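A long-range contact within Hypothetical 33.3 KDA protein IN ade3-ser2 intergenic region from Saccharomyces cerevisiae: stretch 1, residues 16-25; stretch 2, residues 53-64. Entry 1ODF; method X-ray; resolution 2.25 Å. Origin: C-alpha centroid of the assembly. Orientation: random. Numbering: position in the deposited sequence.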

# COMPACT_ATOMS: atom_id res chain seq x y z
N LEU A 16 -0.92 15.36 9.82
CA LEU A 16 -2.27 14.88 10.12
C LEU A 16 -3.01 15.62 11.21
O LEU A 16 -4.23 15.76 11.14
N ASP A 17 -2.28 16.11 12.22
CA ASP A 17 -2.90 16.84 13.32
C ASP A 17 -3.45 18.19 12.87
O ASP A 17 -4.22 18.83 13.58
N LYS A 18 -3.04 18.61 11.68
CA LYS A 18 -3.54 19.86 11.13
C LYS A 18 -4.71 19.56 10.19
O LYS A 18 -5.80 20.14 10.32
N TYR A 19 -4.49 18.63 9.27
CA TYR A 19 -5.51 18.31 8.29
C TYR A 19 -6.74 17.51 8.71
O TYR A 19 -7.83 17.77 8.20
N ILE A 20 -6.58 16.56 9.62
CA ILE A 20 -7.72 15.77 10.05
C ILE A 20 -8.76 16.66 10.74
O ILE A 20 -9.95 16.60 10.41
N PRO A 21 -8.33 17.51 11.69
CA PRO A 21 -9.29 18.38 12.37
C PRO A 21 -9.99 19.30 11.35
O PRO A 21 -11.19 19.58 11.47
N GLU A 22 -9.24 19.75 10.35
CA GLU A 22 -9.80 20.60 9.31
C GLU A 22 -10.83 19.85 8.47
O GLU A 22 -11.78 20.44 7.96
N TRP A 23 -10.65 18.54 8.33
CA TRP A 23 -11.61 17.74 7.59
C TRP A 23 -12.90 17.61 8.43
O TRP A 23 -14.01 17.72 7.90
N PHE A 24 -12.75 17.38 9.73
CA PHE A 24 -13.90 17.24 10.62
C PHE A 24 -14.68 18.57 10.74
O PHE A 24 -15.89 18.57 10.92
N GLU A 25 -13.98 19.69 10.63
CA GLU A 25 -14.63 20.99 10.71
C GLU A 25 -15.63 21.16 9.56
O GLU A 25 -16.45 22.07 9.59
N ASN A 53 -2.72 3.96 15.91
CA ASN A 53 -2.77 4.07 17.36
C ASN A 53 -2.93 5.51 17.82
O ASN A 53 -3.70 5.79 18.74
N HIS A 54 -2.20 6.41 17.18
CA HIS A 54 -2.26 7.83 17.49
C HIS A 54 -3.71 8.33 17.43
O HIS A 54 -4.19 8.98 18.35
N LEU A 55 -4.40 7.99 16.35
CA LEU A 55 -5.79 8.40 16.14
C LEU A 55 -6.76 7.69 17.08
O LEU A 55 -7.76 8.28 17.52
N MET A 56 -6.46 6.43 17.38
CA MET A 56 -7.28 5.63 18.28
C MET A 56 -7.24 6.26 19.66
O MET A 56 -8.23 6.25 20.38
N GLU A 57 -6.08 6.80 20.02
CA GLU A 57 -5.92 7.43 21.32
C GLU A 57 -6.51 8.83 21.34
O GLU A 57 -7.12 9.24 22.32
N LYS A 58 -6.32 9.57 20.25
CA LYS A 58 -6.84 10.93 20.17
C LYS A 58 -8.36 10.98 20.12
O LYS A 58 -8.99 11.65 20.93
N TYR A 59 -8.95 10.26 19.17
CA TYR A 59 -10.40 10.27 19.00
C TYR A 59 -11.15 9.13 19.67
O TYR A 59 -12.37 9.18 19.84
N GLY A 60 -10.40 8.09 20.06
CA GLY A 60 -11.00 6.95 20.72
C GLY A 60 -12.45 6.67 20.40
O GLY A 60 -12.77 6.20 19.31
N GLY A 61 -13.33 6.98 21.35
CA GLY A 61 -14.75 6.71 21.18
C GLY A 61 -15.63 7.70 20.42
O GLY A 61 -16.83 7.45 20.26
N GLU A 62 -15.07 8.80 19.94
CA GLU A 62 -15.87 9.78 19.22
C GLU A 62 -15.84 9.56 17.70
O GLU A 62 -16.60 10.18 16.96
N LYS A 63 -14.95 8.67 17.25
CA LYS A 63 -14.81 8.39 15.83
C LYS A 63 -14.47 6.91 15.58
O LYS A 63 -13.79 6.29 16.40
N SER A 64 -14.94 6.37 14.46
CA SER A 64 -14.66 4.98 14.10
C SER A 64 -13.42 4.96 13.20
O SER A 64 -13.44 5.50 12.09

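The axes of helices 16-24 and 53-59 approach no closer than 12.6 Å and cross at -52°, and side chains from both stretches meet in the space between; the two stretches bury 390 Å², both sides summed. Ile20, Leu55, Tyr59, Phe24 and Lys63 all direct CA-to-CB toward the opposing stretch. Ile20 (m, t) and Leu55 (m, t) meet tip to tip, CD1 of Ile20 lying 3.6 Å from CD2 of Leu55. Tyr59 (chi1 m) reaches across so that its OH is the bump, seated in the hollow between Ile20 CG2 and Pro21 CG, 3.6 Å from each.

Phe24 (chi1 m) turns its edge to the face of Tyr59, with centroids 5.4 Å apart and planes at 71°. Lys63 (m, m, t, t) then covers a face of the Phe24 ring: its CE lies 3.6 Å from the ring centroid, 13° off the normal, and its NZ 3.9 Å from that centroid, a CH-pi contact joined to a cation-pi one.

At the other end, Asp17 (chi1 m) starts sideways, but its carboxylate comes nearer. His54 (chi1 t) donates from NE2 to Asp17 OD1 at 3.1 Å and 165°, while Lys58 NZ makes a long salt bridge to Asp17 OD1 at 3.7 Å. Water 1 lies 2.6 Å from Tyr59 OH and bonds weakly to Asp17 OD1 and Lys58 NZ, linking the polar and aromatic groups.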

# COMPACT_ATOMS: atom_id res chain seq x y z
CB LEU A 16 -2.23 13.38 10.44
CG LEU A 16 -1.90 12.47 9.24
CD1 LEU A 16 -1.90 11.01 9.68
CD2 LEU A 16 -2.91 12.71 8.12
CB ASP A 17 -1.91 17.04 14.47
CG ASP A 17 -1.80 15.82 15.37
OD1 ASP A 17 -2.50 14.81 15.12
OD2 ASP A 17 -1.00 15.88 16.34
CB LYS A 18 -2.45 20.60 10.33
CG LYS A 18 -3.02 21.66 9.38
CD LYS A 18 -1.94 22.41 8.60
CE LYS A 18 -2.55 23.31 7.52
NZ LYS A 18 -3.50 24.34 8.05
CB TYR A 19 -4.86 17.67 7.06
CG TYR A 19 -4.10 18.67 6.22
CD1 TYR A 19 -2.75 18.95 6.47
CD2 TYR A 19 -4.74 19.39 5.21
CE1 TYR A 19 -2.06 19.92 5.73
CE2 TYR A 19 -4.07 20.36 4.47
CZ TYR A 19 -2.73 20.62 4.74
OH TYR A 19 -2.08 21.57 4.00
CB ILE A 20 -7.29 14.59 10.95
CG1 ILE A 20 -6.65 13.52 10.05
CG2 ILE A 20 -8.50 14.02 11.69
CD1 ILE A 20 -6.07 12.31 10.80
CB PRO A 21 -8.41 19.16 13.35
CG PRO A 21 -7.35 18.13 13.70
CD PRO A 21 -7.01 17.58 12.34
CB GLU A 22 -8.68 21.17 8.43
CG GLU A 22 -7.99 22.39 9.05
CD GLU A 22 -6.80 22.91 8.24
OE1 GLU A 22 -6.75 22.66 7.01
OE2 GLU A 22 -5.92 23.57 8.84
CB TRP A 23 -11.04 16.36 7.29
CG TRP A 23 -12.11 15.33 6.98
CD1 TRP A 23 -12.57 14.34 7.81
CD2 TRP A 23 -12.82 15.18 5.75
NE1 TRP A 23 -13.52 13.58 7.17
CE2 TRP A 23 -13.70 14.07 5.90
CE3 TRP A 23 -12.80 15.87 4.52
CZ2 TRP A 23 -14.55 13.64 4.87
CZ3 TRP A 23 -13.65 15.45 3.50
CH2 TRP A 23 -14.51 14.34 3.69
CB PHE A 24 -13.44 16.75 11.99
CG PHE A 24 -13.06 15.29 12.01
CD1 PHE A 24 -12.04 14.83 12.84
CD2 PHE A 24 -13.73 14.37 11.21
CE1 PHE A 24 -11.69 13.47 12.86
CE2 PHE A 24 -13.39 13.01 11.22
CZ PHE A 24 -12.37 12.56 12.05
CB GLU A 25 -13.60 22.11 10.63
CG GLU A 25 -12.56 22.10 11.72
CD GLU A 25 -11.63 23.30 11.62
OE1 GLU A 25 -11.17 23.61 10.49
OE2 GLU A 25 -11.35 23.92 12.67
CB ASN A 53 -1.51 3.46 18.00
CG ASN A 53 -1.46 1.95 17.84
OD1 ASN A 53 -2.46 1.26 18.00
ND2 ASN A 53 -0.28 1.42 17.52
CB HIS A 54 -1.39 8.60 16.49
CG HIS A 54 -1.38 10.09 16.69
ND1 HIS A 54 -0.75 10.70 17.76
CD2 HIS A 54 -1.88 11.09 15.93
CE1 HIS A 54 -0.86 12.01 17.63
NE2 HIS A 54 -1.53 12.28 16.53
CB LEU A 55 -6.19 8.14 14.68
CG LEU A 55 -5.40 8.97 13.65
CD1 LEU A 55 -5.76 8.56 12.23
CD2 LEU A 55 -5.68 10.44 13.88
CB MET A 56 -6.73 4.21 18.36
CG MET A 56 -6.90 3.41 17.09
SD MET A 56 -8.35 2.34 17.17
CE MET A 56 -7.56 0.84 17.79
CB GLU A 57 -4.44 7.50 21.70
CG GLU A 57 -3.79 6.14 21.86
CD GLU A 57 -2.33 6.24 22.29
OE1 GLU A 57 -1.55 6.91 21.58
OE2 GLU A 57 -1.98 5.65 23.34
CB LYS A 58 -6.27 11.65 18.94
CG LYS A 58 -4.77 11.91 18.99
CD LYS A 58 -4.48 13.40 18.93
CE LYS A 58 -5.09 14.06 17.70
NZ LYS A 58 -4.99 15.55 17.74
CB TYR A 59 -10.72 10.31 17.50
CG TYR A 59 -10.15 11.54 16.82
CD1 TYR A 59 -8.89 11.50 16.21
CD2 TYR A 59 -10.84 12.75 16.84
CE1 TYR A 59 -8.33 12.66 15.64
CE2 TYR A 59 -10.30 13.90 16.28
CZ TYR A 59 -9.04 13.86 15.68
OH TYR A 59 -8.52 15.01 15.15
CB GLU A 62 -15.39 11.19 19.55
CG GLU A 62 -15.54 11.56 21.02
CD GLU A 62 -16.97 11.45 21.50
OE1 GLU A 62 -17.87 11.98 20.81
OE2 GLU A 62 -17.21 10.85 22.58
CB LYS A 63 -13.69 9.26 15.24
CG LYS A 63 -13.95 10.76 15.27
CD LYS A 63 -15.06 11.15 14.29
CE LYS A 63 -15.27 12.66 14.29
NZ LYS A 63 -16.34 13.08 13.34
CB SER A 64 -15.85 4.36 13.36
OG SER A 64 -15.53 3.05 12.92
O HOH W 1 -5.90 15.05 14.78